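Local coordinates for protein Cbs-cp12 (Microcystis aeruginosa PCC 7806, PDB 5NMU) that joins a pair of CBS domains to a CP12 domain, assembles as a hexamer and probably takes part in redox regulation of photosynthesis, at residues Thr17-Ala22 against Ile40-His45; Thr23-Val28 against Asp68-Arg73; Cys82-Pro87 against Arg105-Gln110; Pro133-Ile138 against Glu171-Glu176; Glu147-Ile152 against Ala164-Val169. All blocks are in the same frame, centred on the assembly; numbering follows the deposited sequence.

Contact 1 (Thr17-Ala22 against Ile40-His45)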
# COMPACT_ATOMS: atom_id res chain seq x y z
N THR A 17 5.20 -26.16 15.16
CA THR A 17 3.91 -25.51 15.28
C THR A 17 3.73 -24.92 16.69
O THR A 17 4.48 -25.23 17.59
CB THR A 17 2.76 -26.47 14.96
OG1 THR A 17 2.66 -27.41 15.98
CG2 THR A 17 2.97 -27.23 13.66
N ILE A 18 2.71 -24.07 16.85
CA ILE A 18 2.30 -23.54 18.17
C ILE A 18 0.79 -23.33 18.16
O ILE A 18 0.16 -23.20 17.07
CB ILE A 18 3.07 -22.23 18.49
CG1 ILE A 18 2.92 -21.85 19.98
CG2 ILE A 18 2.65 -21.08 17.59
CD1 ILE A 18 3.87 -20.76 20.39
N ARG A 19 0.18 -23.34 19.33
CA ARG A 19 -1.25 -23.09 19.35
C ARG A 19 -1.51 -21.59 19.31
O ARG A 19 -0.68 -20.80 19.74
CB ARG A 19 -1.90 -23.73 20.57
CG ARG A 19 -1.74 -25.26 20.58
CD ARG A 19 -2.66 -25.93 21.60
NE ARG A 19 -4.05 -25.83 21.14
CZ ARG A 19 -4.61 -26.58 20.18
NH1 ARG A 19 -3.92 -27.55 19.55
NH2 ARG A 19 -5.88 -26.37 19.84
N GLY A 20 -2.64 -21.21 18.71
CA GLY A 20 -3.10 -19.86 18.68
C GLY A 20 -3.30 -19.23 20.05
O GLY A 20 -3.16 -18.00 20.19
N SER A 21 -3.62 -20.06 21.04
CA SER A 21 -3.84 -19.65 22.41
C SER A 21 -2.56 -19.38 23.18
O SER A 21 -2.63 -18.91 24.29
CB SER A 21 -4.64 -20.71 23.13
OG SER A 21 -3.97 -21.95 23.01
N ALA A 22 -1.39 -19.73 22.62
CA ALA A 22 -0.14 -19.56 23.35
C ALA A 22 0.19 -18.08 23.41
O ALA A 22 -0.29 -17.27 22.58
CB ALA A 22 0.99 -20.28 22.66
N ILE A 40 4.27 -22.16 12.52
CA ILE A 40 2.98 -22.47 11.95
C ILE A 40 1.99 -22.68 13.10
O ILE A 40 2.30 -23.36 14.09
CB ILE A 40 3.06 -23.73 11.10
CG1 ILE A 40 4.11 -23.61 10.00
CG2 ILE A 40 1.68 -24.08 10.58
CD1 ILE A 40 3.98 -22.38 9.15
N VAL A 41 0.80 -22.12 12.96
CA VAL A 41 -0.22 -22.25 13.98
C VAL A 41 -1.10 -23.50 13.70
O VAL A 41 -1.71 -23.66 12.59
CB VAL A 41 -1.11 -21.03 14.00
CG1 VAL A 41 -2.32 -21.25 14.91
CG2 VAL A 41 -0.29 -19.80 14.44
N GLU A 42 -1.25 -24.29 14.74
CA GLU A 42 -1.80 -25.64 14.67
C GLU A 42 -3.32 -25.59 14.42
O GLU A 42 -4.02 -24.97 15.16
CB GLU A 42 -1.49 -26.34 16.01
CG GLU A 42 -2.01 -27.77 16.14
CD GLU A 42 -1.42 -28.49 17.36
OE1 GLU A 42 -1.00 -27.79 18.31
OE2 GLU A 42 -1.40 -29.75 17.34
N PRO A 43 -3.83 -26.24 13.35
CA PRO A 43 -5.27 -26.34 13.15
C PRO A 43 -5.92 -26.98 14.35
O PRO A 43 -5.36 -27.90 14.94
CB PRO A 43 -5.38 -27.29 11.95
CG PRO A 43 -4.10 -27.07 11.19
CD PRO A 43 -3.07 -26.86 12.24
N ARG A 44 -7.07 -26.49 14.75
CA ARG A 44 -7.72 -27.04 15.95
C ARG A 44 -8.50 -28.33 15.65
O ARG A 44 -8.79 -29.08 16.54
CB ARG A 44 -8.59 -25.99 16.64
CG ARG A 44 -7.75 -24.83 17.22
CD ARG A 44 -8.59 -23.86 18.07
NE ARG A 44 -9.81 -23.57 17.32
CZ ARG A 44 -10.01 -22.55 16.48
NH1 ARG A 44 -9.11 -21.56 16.29
NH2 ARG A 44 -11.19 -22.50 15.81
N HIS A 45 -8.86 -28.53 14.39
CA HIS A 45 -9.55 -29.73 13.93
C HIS A 45 -9.29 -29.80 12.41
O HIS A 45 -8.70 -28.87 11.83
CB HIS A 45 -11.06 -29.65 14.24
CG HIS A 45 -11.70 -28.34 13.86
ND1 HIS A 45 -12.13 -28.06 12.58
CD2 HIS A 45 -11.96 -27.23 14.59
CE1 HIS A 45 -12.63 -26.84 12.53
NE2 HIS A 45 -12.54 -26.31 13.74
O HOH W 1 1.43 -26.84 18.20
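Strands 17-18 and 38-41 lie side by side and parallel in the small mixed sheet of the first CBS domain, linked through helix 24-34 as a beta-alpha-beta unit. Both backbone polar atoms of Ile18 are used across the pair. Its N donates to Ile40 O at 2.9 Å, within the carbonyl plane; its O accepts from Glu42 N at 2.9 Å, with that donor above the carbonyl plane. Each carbonyl takes a CA-H contact as well, Ile40 O from Thr17 CA and Ile18 O from Val41 CA. Glu42, with CG anti to its backbone N (chi1 179°), offers OE1 to two partners. A water donates to Glu42 OE1 at 2.6 Å and is also hydrogen-bonded to Thr17 OG1, while Arg19 NH1 forms a salt bridge with Glu42 OE1 at 3.2 Å, a weak, strongly bent hydrogen bond (128° at the hydrogen), with the two planes 55° apart. The stronger partner of Arg19 is Glu143 of the second subunit, paired with its NE; the same carboxylate bonds Ser21 OG. An alanine at Arg19 would remove both charge pairs and would probably loosen the subunit junction and the hold on Glu42. The type I turn from Arg19 to Ala22 carries the chain past Val41, whose CG1, anti to its backbone N, approaches Gly20 N to 3.8 Å.

Contact 2 (Thr23-Val28 against Asp68-Arg73)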
# COMPACT_ATOMS: atom_id res chain seq x y z
N THR A 23 1.05 -17.73 24.35
CA THR A 23 1.44 -16.32 24.55
C THR A 23 2.50 -16.01 23.50
O THR A 23 3.25 -16.92 23.07
CB THR A 23 2.04 -16.07 25.94
OG1 THR A 23 3.25 -16.83 26.09
CG2 THR A 23 1.04 -16.47 27.05
N VAL A 24 2.61 -14.73 23.15
CA VAL A 24 3.65 -14.29 22.24
C VAL A 24 5.03 -14.62 22.86
O VAL A 24 5.97 -15.00 22.16
CB VAL A 24 3.42 -12.80 21.84
CG1 VAL A 24 4.59 -12.20 21.05
CG2 VAL A 24 2.11 -12.65 21.09
N ALA A 25 5.16 -14.48 24.18
CA ALA A 25 6.37 -14.91 24.88
C ALA A 25 6.75 -16.36 24.63
O ALA A 25 7.95 -16.69 24.49
CB ALA A 25 6.23 -14.65 26.41
N ASP A 26 5.76 -17.25 24.64
CA ASP A 26 6.00 -18.68 24.34
C ASP A 26 6.52 -18.81 22.93
O ASP A 26 7.48 -19.53 22.68
CB ASP A 26 4.72 -19.55 24.50
CG ASP A 26 4.33 -19.81 25.98
OD1 ASP A 26 5.14 -19.56 26.90
OD2 ASP A 26 3.18 -20.28 26.20
N ALA A 27 5.90 -18.09 22.00
CA ALA A 27 6.32 -18.16 20.61
C ALA A 27 7.76 -17.69 20.50
O ALA A 27 8.55 -18.31 19.79
CB ALA A 27 5.43 -17.31 19.72
N VAL A 28 8.11 -16.62 21.24
CA VAL A 28 9.43 -16.03 21.14
C VAL A 28 10.48 -16.99 21.65
O VAL A 28 11.54 -17.13 21.05
CB VAL A 28 9.50 -14.67 21.85
CG1 VAL A 28 10.92 -14.17 21.94
CG2 VAL A 28 8.68 -13.66 21.06
N ASP A 68 3.30 -6.05 25.86
CA ASP A 68 3.88 -7.12 26.67
C ASP A 68 3.63 -8.51 26.10
O ASP A 68 2.52 -9.04 26.22
CB ASP A 68 3.31 -7.07 28.09
CG ASP A 68 3.97 -8.07 29.04
OD1 ASP A 68 4.84 -8.89 28.61
OD2 ASP A 68 3.65 -8.01 30.23
N PRO A 69 4.69 -9.16 25.56
CA PRO A 69 4.48 -10.47 24.99
C PRO A 69 3.99 -11.55 25.96
O PRO A 69 3.47 -12.61 25.51
CB PRO A 69 5.87 -10.85 24.43
CG PRO A 69 6.67 -9.61 24.43
CD PRO A 69 6.13 -8.84 25.60
N LYS A 70 4.16 -11.32 27.27
CA LYS A 70 3.80 -12.34 28.27
C LYS A 70 2.31 -12.40 28.46
O LYS A 70 1.80 -13.42 28.91
CB LYS A 70 4.55 -12.08 29.59
CG LYS A 70 6.08 -12.18 29.45
CD LYS A 70 6.84 -12.02 30.78
CE LYS A 70 6.71 -10.59 31.37
NZ LYS A 70 7.07 -9.44 30.45
N THR A 71 1.59 -11.35 28.09
CA THR A 71 0.13 -11.33 28.16
C THR A 71 -0.51 -11.42 26.81
O THR A 71 -1.52 -12.10 26.69
CB THR A 71 -0.43 -10.06 28.84
OG1 THR A 71 0.22 -8.93 28.29
CG2 THR A 71 -0.23 -10.11 30.34
N MET A 72 0.05 -10.78 25.79
CA MET A 72 -0.49 -10.96 24.39
C MET A 72 -0.46 -12.42 23.88
O MET A 72 0.48 -13.18 24.14
CB MET A 72 0.29 -10.08 23.40
CG MET A 72 -0.08 -8.61 23.41
SD MET A 72 0.42 -7.81 21.86
CE MET A 72 -0.90 -8.13 20.71
N ARG A 73 -1.48 -12.79 23.09
CA ARG A 73 -1.58 -14.15 22.56
C ARG A 73 -1.29 -14.18 21.06
O ARG A 73 -1.42 -13.17 20.38
CB ARG A 73 -2.97 -14.71 22.81
CG ARG A 73 -3.35 -14.78 24.29
CD ARG A 73 -2.58 -15.84 25.04
NE ARG A 73 -3.00 -15.90 26.45
CZ ARG A 73 -2.64 -16.85 27.31
NH1 ARG A 73 -1.84 -17.86 26.97
NH2 ARG A 73 -3.11 -16.78 28.54
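Thr23 places OG1 between its backbone N and carbonyl carbon (chi1 63°), the torsion that turns the hydroxyl back onto the helix it precedes: Thr23 is the N-cap of helix 24-34, and OG1 accepts from Asp26 N at 2.9 Å. The same rotation sets CG2 beside the backbone N and over one face of the Arg73 guanidinium, 3.2 Å from NH1, because the arginine chain bends at chi2 (-70°) to bring its group across. The loop 68-73, which follows helix 55-63, closes on this helix start with two carbonyls. Val24 N donates to Met72 O at 2.8 Å in a nearly straight bond, and Ala25 N donates to Pro69 O at 2.8 Å from well above the carbonyl plane, so the first two N-H groups of the helix are satisfied by loop carbonyls and the third, of Asp26, by the Thr23 cap. The two methyls of Val24 divide the apolar contact: CG1 meets Pro69 CB, the two side chains crossing at about a right angle, and CG2 meets Met72 CB. An Asx turn shapes the loop, Asp68 OD1 accepting from Lys70 N and also pairing with Lys70 NZ. That ammonium has a further partner, Val130 O of the third subunit, and Arg73 forms salt bridges with Glu147 and Asp148 of the second subunit. Ala25 CB lies 3.9 Å from Lys70 CG.

Contact 3 (Cys82-Pro87 against Arg105-Gln110)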
# COMPACT_ATOMS: atom_id res chain seq x y z
N CYS A 82 -3.64 -18.46 6.35
CA CYS A 82 -2.47 -17.87 5.72
C CYS A 82 -2.31 -18.42 4.32
O CYS A 82 -2.97 -19.37 3.95
CB CYS A 82 -1.27 -18.13 6.60
SG CYS A 82 -0.86 -19.85 6.69
N VAL A 83 -1.48 -17.76 3.51
CA VAL A 83 -1.09 -18.25 2.20
C VAL A 83 -0.27 -19.47 2.44
O VAL A 83 0.63 -19.45 3.29
CB VAL A 83 -0.21 -17.21 1.46
CG1 VAL A 83 0.41 -17.77 0.20
CG2 VAL A 83 -1.01 -15.96 1.14
N VAL A 84 -0.54 -20.51 1.66
CA VAL A 84 0.13 -21.80 1.75
C VAL A 84 0.76 -22.16 0.38
O VAL A 84 0.34 -21.66 -0.67
CB VAL A 84 -0.82 -22.92 2.24
CG1 VAL A 84 -1.70 -22.45 3.40
CG2 VAL A 84 -1.68 -23.49 1.11
N VAL A 85 1.76 -23.04 0.43
CA VAL A 85 2.53 -23.47 -0.71
C VAL A 85 2.37 -25.01 -0.85
O VAL A 85 2.62 -25.73 0.12
CB VAL A 85 4.02 -23.10 -0.52
CG1 VAL A 85 4.89 -23.77 -1.60
CG2 VAL A 85 4.20 -21.59 -0.59
N ASN A 86 1.94 -25.47 -2.05
CA ASN A 86 1.87 -26.90 -2.49
C ASN A 86 3.31 -27.40 -2.59
O ASN A 86 4.13 -26.68 -3.16
CB ASN A 86 1.12 -26.95 -3.89
CG ASN A 86 1.00 -28.36 -4.53
OD1 ASN A 86 1.85 -29.30 -4.39
ND2 ASN A 86 -0.07 -28.51 -5.33
N PRO A 87 3.64 -28.62 -2.07
CA PRO A 87 5.02 -29.12 -2.12
C PRO A 87 5.62 -29.20 -3.51
O PRO A 87 6.83 -28.97 -3.62
CB PRO A 87 4.92 -30.49 -1.50
CG PRO A 87 3.49 -30.91 -1.72
CD PRO A 87 2.77 -29.61 -1.40
N ARG A 105 7.34 -15.88 3.71
CA ARG A 105 7.35 -17.13 4.47
C ARG A 105 5.96 -17.82 4.41
O ARG A 105 4.96 -17.13 4.55
CB ARG A 105 7.58 -16.63 5.92
CG ARG A 105 8.35 -17.44 6.77
CD ARG A 105 8.70 -16.62 8.02
NE ARG A 105 9.60 -15.55 7.68
CZ ARG A 105 10.88 -15.66 7.37
NH1 ARG A 105 11.45 -16.82 7.33
NH2 ARG A 105 11.59 -14.58 7.06
N ALA A 106 5.89 -19.14 4.22
CA ALA A 106 4.59 -19.86 4.16
C ALA A 106 4.73 -21.32 4.57
O ALA A 106 5.78 -21.92 4.34
CB ALA A 106 3.97 -19.75 2.78
N PRO A 107 3.71 -21.88 5.21
CA PRO A 107 3.78 -23.36 5.41
C PRO A 107 3.71 -24.04 4.05
O PRO A 107 3.02 -23.53 3.16
CB PRO A 107 2.52 -23.69 6.21
CG PRO A 107 1.56 -22.61 5.82
CD PRO A 107 2.41 -21.33 5.66
N VAL A 108 4.45 -25.13 3.92
CA VAL A 108 4.27 -26.11 2.87
C VAL A 108 3.26 -27.17 3.30
O VAL A 108 3.51 -27.92 4.22
CB VAL A 108 5.57 -26.77 2.43
CG1 VAL A 108 5.29 -27.82 1.31
CG2 VAL A 108 6.54 -25.72 1.92
N ILE A 109 2.14 -27.20 2.57
CA ILE A 109 0.99 -28.01 2.86
C ILE A 109 0.57 -28.90 1.66
O ILE A 109 0.39 -28.42 0.52
CB ILE A 109 -0.22 -27.12 3.20
CG1 ILE A 109 0.09 -26.14 4.33
CG2 ILE A 109 -1.39 -27.99 3.62
CD1 ILE A 109 0.60 -26.79 5.56
N GLN A 110 0.36 -30.19 1.94
CA GLN A 110 -0.18 -31.17 0.95
C GLN A 110 -1.52 -31.60 1.53
O GLN A 110 -1.58 -32.28 2.56
CB GLN A 110 0.79 -32.35 0.80
CG GLN A 110 0.40 -33.46 -0.19
CD GLN A 110 1.50 -34.54 -0.35
OE1 GLN A 110 2.70 -34.24 -0.26
NE2 GLN A 110 1.10 -35.79 -0.60
O HOH W 2 2.00 -17.59 4.78
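Backbone hydrogen bonds pin the middle of segment 82-87, extended up to Asn86, to strand 105-110. Val85 N donates to Pro107 O at 3.0 Å, nearly along the C=O axis, and Val85 O accepts from Ile109 N at 2.9 Å in the carbonyl plane. The latter oxygen also takes a CA-H contact from Val108, the residue bridged with Val85. A water adds a further link near the strand start, donating to Val83 O at 2.7 Å and to Arg105 O. Helix 91-101 joins the two segments in the chain, in the second CBS domain, and strand 105-110 continues into an antiparallel pair with strand 113-119. Apolar contacts account for the rest. Val85 sets CG2, anti to its carbonyl carbon, 3.8 Å from Ala106 CB; both residues also meet helix 91-101, through Val94, Leu97 and Phe98. Val84 straddles two partners, with CB against Ile109 CG1 and CG1 against the ring of Pro107. The thiol of Cys82 lies alongside that proline, SG 3.7 Å from CD, and touches Ile52 of strand 51-54. Further on, Pro87 presents CB to Val108 CG1 at 3.9 Å, while its CD sits 3.3 Å from Ile109 O.

Contact 4 (Pro133-Ile138 against Glu171-Glu176)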
# COMPACT_ATOMS: atom_id res chain seq x y z
N PRO A 133 17.40 -19.58 -14.70
CA PRO A 133 16.32 -18.60 -14.56
C PRO A 133 15.14 -19.01 -15.46
O PRO A 133 15.34 -19.30 -16.62
CB PRO A 133 16.95 -17.29 -15.03
CG PRO A 133 18.09 -17.71 -15.89
CD PRO A 133 18.57 -19.03 -15.38
N LYS A 134 13.92 -19.05 -14.91
CA LYS A 134 12.74 -19.49 -15.68
C LYS A 134 11.89 -18.27 -15.99
O LYS A 134 11.37 -17.64 -15.08
CB LYS A 134 11.99 -20.60 -14.92
CG LYS A 134 12.90 -21.80 -14.63
CD LYS A 134 12.19 -23.14 -14.55
CE LYS A 134 12.87 -24.03 -13.49
NZ LYS A 134 12.58 -23.66 -12.05
N ARG A 135 11.87 -17.89 -17.26
CA ARG A 135 11.01 -16.81 -17.76
C ARG A 135 9.54 -17.21 -17.51
O ARG A 135 9.07 -18.25 -18.01
CB ARG A 135 11.29 -16.63 -19.24
CG ARG A 135 10.38 -15.64 -19.95
CD ARG A 135 10.82 -15.48 -21.41
NE ARG A 135 10.14 -14.33 -22.01
CZ ARG A 135 10.50 -13.70 -23.12
NH1 ARG A 135 11.56 -14.08 -23.85
NH2 ARG A 135 9.78 -12.65 -23.51
N LEU A 136 8.86 -16.42 -16.69
CA LEU A 136 7.52 -16.78 -16.22
C LEU A 136 6.52 -16.82 -17.40
O LEU A 136 6.58 -16.01 -18.35
CB LEU A 136 7.01 -15.86 -15.08
CG LEU A 136 7.25 -16.23 -13.60
CD1 LEU A 136 6.28 -17.30 -13.11
CD2 LEU A 136 8.69 -16.68 -13.31
N PHE A 137 5.68 -17.84 -17.36
CA PHE A 137 4.63 -18.07 -18.33
C PHE A 137 5.14 -18.19 -19.76
O PHE A 137 4.44 -17.80 -20.69
CB PHE A 137 3.59 -16.94 -18.25
CG PHE A 137 3.21 -16.56 -16.84
CD1 PHE A 137 2.98 -17.53 -15.87
CD2 PHE A 137 3.02 -15.23 -16.52
CE1 PHE A 137 2.61 -17.18 -14.61
CE2 PHE A 137 2.64 -14.87 -15.24
CZ PHE A 137 2.42 -15.84 -14.29
N ILE A 138 6.38 -18.68 -19.94
CA ILE A 138 6.98 -18.70 -21.26
C ILE A 138 6.23 -19.62 -22.21
O ILE A 138 6.20 -19.35 -23.42
CB ILE A 138 8.48 -19.05 -21.22
CG1 ILE A 138 9.12 -18.63 -22.55
CG2 ILE A 138 8.73 -20.53 -20.85
CD1 ILE A 138 10.59 -18.94 -22.70
N GLU A 171 10.48 -19.20 -32.55
CA GLU A 171 11.73 -19.91 -32.52
C GLU A 171 12.59 -19.44 -31.31
O GLU A 171 13.07 -20.26 -30.52
CB GLU A 171 12.46 -19.79 -33.89
CG GLU A 171 14.00 -19.62 -33.82
CD GLU A 171 14.77 -19.96 -35.12
OE1 GLU A 171 15.54 -20.95 -35.03
OE2 GLU A 171 14.64 -19.25 -36.17
N GLU A 172 12.79 -18.13 -31.19
CA GLU A 172 13.57 -17.54 -30.09
C GLU A 172 13.01 -17.94 -28.75
O GLU A 172 13.75 -18.42 -27.89
CB GLU A 172 13.66 -16.01 -30.24
CG GLU A 172 14.48 -15.55 -31.47
CD GLU A 172 15.94 -15.99 -31.37
OE1 GLU A 172 16.60 -15.57 -30.38
OE2 GLU A 172 16.43 -16.77 -32.25
N LEU A 173 11.69 -17.80 -28.58
CA LEU A 173 11.04 -18.21 -27.33
C LEU A 173 11.25 -19.71 -27.09
O LEU A 173 11.53 -20.09 -25.96
CB LEU A 173 9.55 -17.85 -27.27
CG LEU A 173 9.18 -16.35 -27.33
CD1 LEU A 173 7.72 -16.17 -27.66
CD2 LEU A 173 9.50 -15.59 -26.04
N GLN A 174 11.16 -20.54 -28.14
CA GLN A 174 11.37 -22.00 -27.99
C GLN A 174 12.82 -22.39 -27.62
O GLN A 174 13.00 -23.33 -26.85
CB GLN A 174 10.87 -22.78 -29.24
CG GLN A 174 9.45 -23.39 -29.09
CD GLN A 174 8.68 -23.62 -30.40
OE1 GLN A 174 9.22 -23.50 -31.52
NE2 GLN A 174 7.39 -23.96 -30.26
N ALA A 175 13.81 -21.67 -28.15
CA ALA A 175 15.24 -21.92 -27.84
C ALA A 175 15.52 -21.71 -26.37
O ALA A 175 16.19 -22.52 -25.72
CB ALA A 175 16.12 -20.99 -28.67
N GLU A 176 14.97 -20.61 -25.87
CA GLU A 176 15.10 -20.22 -24.49
C GLU A 176 14.50 -21.29 -23.54
O GLU A 176 15.19 -21.77 -22.64
CB GLU A 176 14.41 -18.86 -24.29
CG GLU A 176 14.87 -18.08 -23.07
CD GLU A 176 14.07 -16.81 -22.85
OE1 GLU A 176 13.44 -16.31 -23.82
OE2 GLU A 176 14.06 -16.33 -21.69
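Arg135 runs out straight, CG anti to its backbone N (chi1 174°) and the chain extended as far as NE, and crosses both Glu176 and Leu173 at about a right angle. Glu176 OE1 lies at the edge of its guanidinium, almost exactly in plane, and accepts from Arg135 NH1 at 2.9 Å through its syn lone pair, a salt bridge. The carboxylate is turned 47° against the guanidinium, and its other oxygen, Glu176 OE2, rests on the aliphatic part of the arginine, 3.4 Å from CD. Leu173 approaches over one face instead, its CD2 being 3.4 Å from Arg135 NH1, so that a methyl lies against the flat group whose rim the carboxylate grips. Ile138, extended with CG1 anti to its backbone N, brings CD1 to 3.6 Å from Leu173 O and 4.0 Å from Glu176 OE1. A type II turn from Arg135 to Ile138, closed by a weak backbone bond, turns both side chains toward helix 161-178. Phe137 is the N-cap that opens helix 138-156. Glu141 on that helix takes Arg135 NH2 in a second, stronger salt bridge, and Leu173 leans on Glu141 and Ile142. The connection from the CBS part thus sits across the two helices of the CP12 region, while Leu136 and Phe137 pack on Tyr93 and Arg96 of helix 91-101.

Contact 5 (Glu147-Ile152 against Ala164-Val169)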
# COMPACT_ATOMS: atom_id res chain seq x y z
N GLU A 147 -0.02 -18.69 -32.40
CA GLU A 147 -1.26 -18.15 -32.95
C GLU A 147 -1.04 -16.89 -33.76
O GLU A 147 -1.62 -16.78 -34.81
CB GLU A 147 -2.31 -17.87 -31.88
CG GLU A 147 -2.80 -19.15 -31.23
CD GLU A 147 -3.93 -18.92 -30.25
OE1 GLU A 147 -4.58 -17.87 -30.31
OE2 GLU A 147 -4.15 -19.80 -29.39
N ASP A 148 -0.21 -15.96 -33.28
CA ASP A 148 0.11 -14.75 -34.08
C ASP A 148 0.74 -15.12 -35.39
O ASP A 148 0.42 -14.51 -36.40
CB ASP A 148 1.09 -13.81 -33.39
CG ASP A 148 0.50 -13.11 -32.15
OD1 ASP A 148 -0.72 -12.98 -32.02
OD2 ASP A 148 1.28 -12.73 -31.25
N ALA A 149 1.66 -16.09 -35.36
CA ALA A 149 2.39 -16.44 -36.57
C ALA A 149 1.44 -17.05 -37.59
O ALA A 149 1.48 -16.71 -38.78
CB ALA A 149 3.51 -17.42 -36.26
N ARG A 150 0.59 -17.96 -37.12
CA ARG A 150 -0.40 -18.57 -38.00
C ARG A 150 -1.33 -17.57 -38.63
O ARG A 150 -1.62 -17.66 -39.85
CB ARG A 150 -1.18 -19.65 -37.25
CG ARG A 150 -0.44 -20.96 -37.36
CD ARG A 150 -0.29 -21.71 -36.08
NE ARG A 150 -1.36 -22.65 -35.82
CZ ARG A 150 -1.49 -23.32 -34.66
NH1 ARG A 150 -0.59 -23.15 -33.65
NH2 ARG A 150 -2.53 -24.15 -34.52
N ALA A 151 -1.81 -16.62 -37.81
CA ALA A 151 -2.77 -15.62 -38.33
C ALA A 151 -2.09 -14.77 -39.41
O ALA A 151 -2.61 -14.63 -40.53
CB ALA A 151 -3.32 -14.76 -37.21
N ILE A 152 -0.89 -14.26 -39.08
CA ILE A 152 -0.11 -13.41 -39.98
C ILE A 152 0.22 -14.15 -41.29
O ILE A 152 0.03 -13.59 -42.38
CB ILE A 152 1.18 -12.89 -39.29
CG1 ILE A 152 0.83 -11.78 -38.30
CG2 ILE A 152 2.16 -12.33 -40.29
CD1 ILE A 152 1.81 -11.57 -37.16
N ALA A 164 7.78 -14.85 -41.83
CA ALA A 164 9.04 -15.38 -41.35
C ALA A 164 9.44 -14.75 -40.02
O ALA A 164 9.86 -15.45 -39.09
CB ALA A 164 10.14 -15.22 -42.40
N ALA A 165 9.25 -13.44 -39.92
CA ALA A 165 9.54 -12.69 -38.68
C ALA A 165 8.66 -13.18 -37.53
O ALA A 165 9.18 -13.39 -36.47
CB ALA A 165 9.38 -11.18 -38.87
N ALA A 166 7.38 -13.47 -37.78
CA ALA A 166 6.54 -13.99 -36.71
C ALA A 166 6.92 -15.39 -36.23
O ALA A 166 6.90 -15.65 -35.03
CB ALA A 166 5.07 -13.88 -37.04
N TRP A 167 7.27 -16.30 -37.14
CA TRP A 167 7.83 -17.57 -36.67
C TRP A 167 9.19 -17.43 -35.99
O TRP A 167 9.54 -18.26 -35.13
CB TRP A 167 7.88 -18.60 -37.77
CG TRP A 167 6.55 -19.10 -38.08
CD1 TRP A 167 5.80 -18.78 -39.15
CD2 TRP A 167 5.79 -19.98 -37.29
NE1 TRP A 167 4.61 -19.46 -39.11
CE2 TRP A 167 4.57 -20.19 -37.95
CE3 TRP A 167 6.03 -20.64 -36.07
CZ2 TRP A 167 3.60 -21.04 -37.45
CZ3 TRP A 167 5.04 -21.49 -35.56
CH2 TRP A 167 3.85 -21.68 -36.25
N ASP A 168 9.97 -16.42 -36.35
CA ASP A 168 11.23 -16.17 -35.62
C ASP A 168 11.00 -15.77 -34.14
O ASP A 168 11.77 -16.15 -33.27
CB ASP A 168 12.14 -15.17 -36.33
CG ASP A 168 12.92 -15.80 -37.54
OD1 ASP A 168 13.24 -17.05 -37.65
OD2 ASP A 168 13.24 -14.98 -38.41
N VAL A 169 9.93 -15.05 -33.85
CA VAL A 169 9.51 -14.80 -32.43
C VAL A 169 9.28 -16.16 -31.75
O VAL A 169 9.83 -16.40 -30.68
CB VAL A 169 8.25 -13.92 -32.33
CG1 VAL A 169 7.84 -13.69 -30.85
CG2 VAL A 169 8.47 -12.58 -33.04
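Ala149 and Trp167 are the closest side-chain pair in this part of an antiparallel helical hairpin, the helices 138-156 and 161-178 of the CP12 domain. The methyl of Ala149 sits over the indole face, CB 3.5 Å from the centroid of the five-membered ring and 15° off its normal, a CH-pi contact; CE2 is the nearest ring atom at 3.4 Å. The small residues allow this closeness: Ala149 and Ala166 face each other with CA atoms 4.8 Å apart, Ala166 CB lies 3.7 Å from Ala149 CA, and the axes of segments 147-152 and 164-169 approach to 8.5 Å, their N-to-C directions 170° apart. Trp167 leaves its helix with CG anti to the carbonyl carbon, which folds the indole back across the gap to the partner helix. There Arg150, bent at chi2 and chi3, lays CG obliquely 4.0 Å from Trp167 CZ2. Farther out, the indole touches Arg146 and Cys153, the latter bonded to Cys163 in a disulfide seen for this protein, so that the covalent tie and the ring both join the two helices. An alanine at Trp167 would remove the indole over Ala149 and would probably weaken the helix pairing beside that disulfide. One turn on from Ala149, Ile152 CD1 comes to 4.0 Å from Ala166 CB.

How the contacts relate
Contacts 1 and 2 touch, both drawing on the beta-alpha-beta unit of the first CBS domain: Ile18 CD1 lies 3.6 Å from Ala27 CA, and Ser21 O is 3.0 Å from Arg73 NH1. Contact 1 also meets contact 3 of the second CBS domain, where Ile40 CD1 comes to 3.5 Å from Pro107 CB. Contacts 4 and 5 share helix 161-178, contact 5 nested inside the loop closed by contact 4, with centres about 16 Å apart. Within one chain contacts 2 and 5 are remote, about 61 Å between centres, yet in the hexamer contact 2 of one chain meets segment 147-152 of contact 5 on the second subunit.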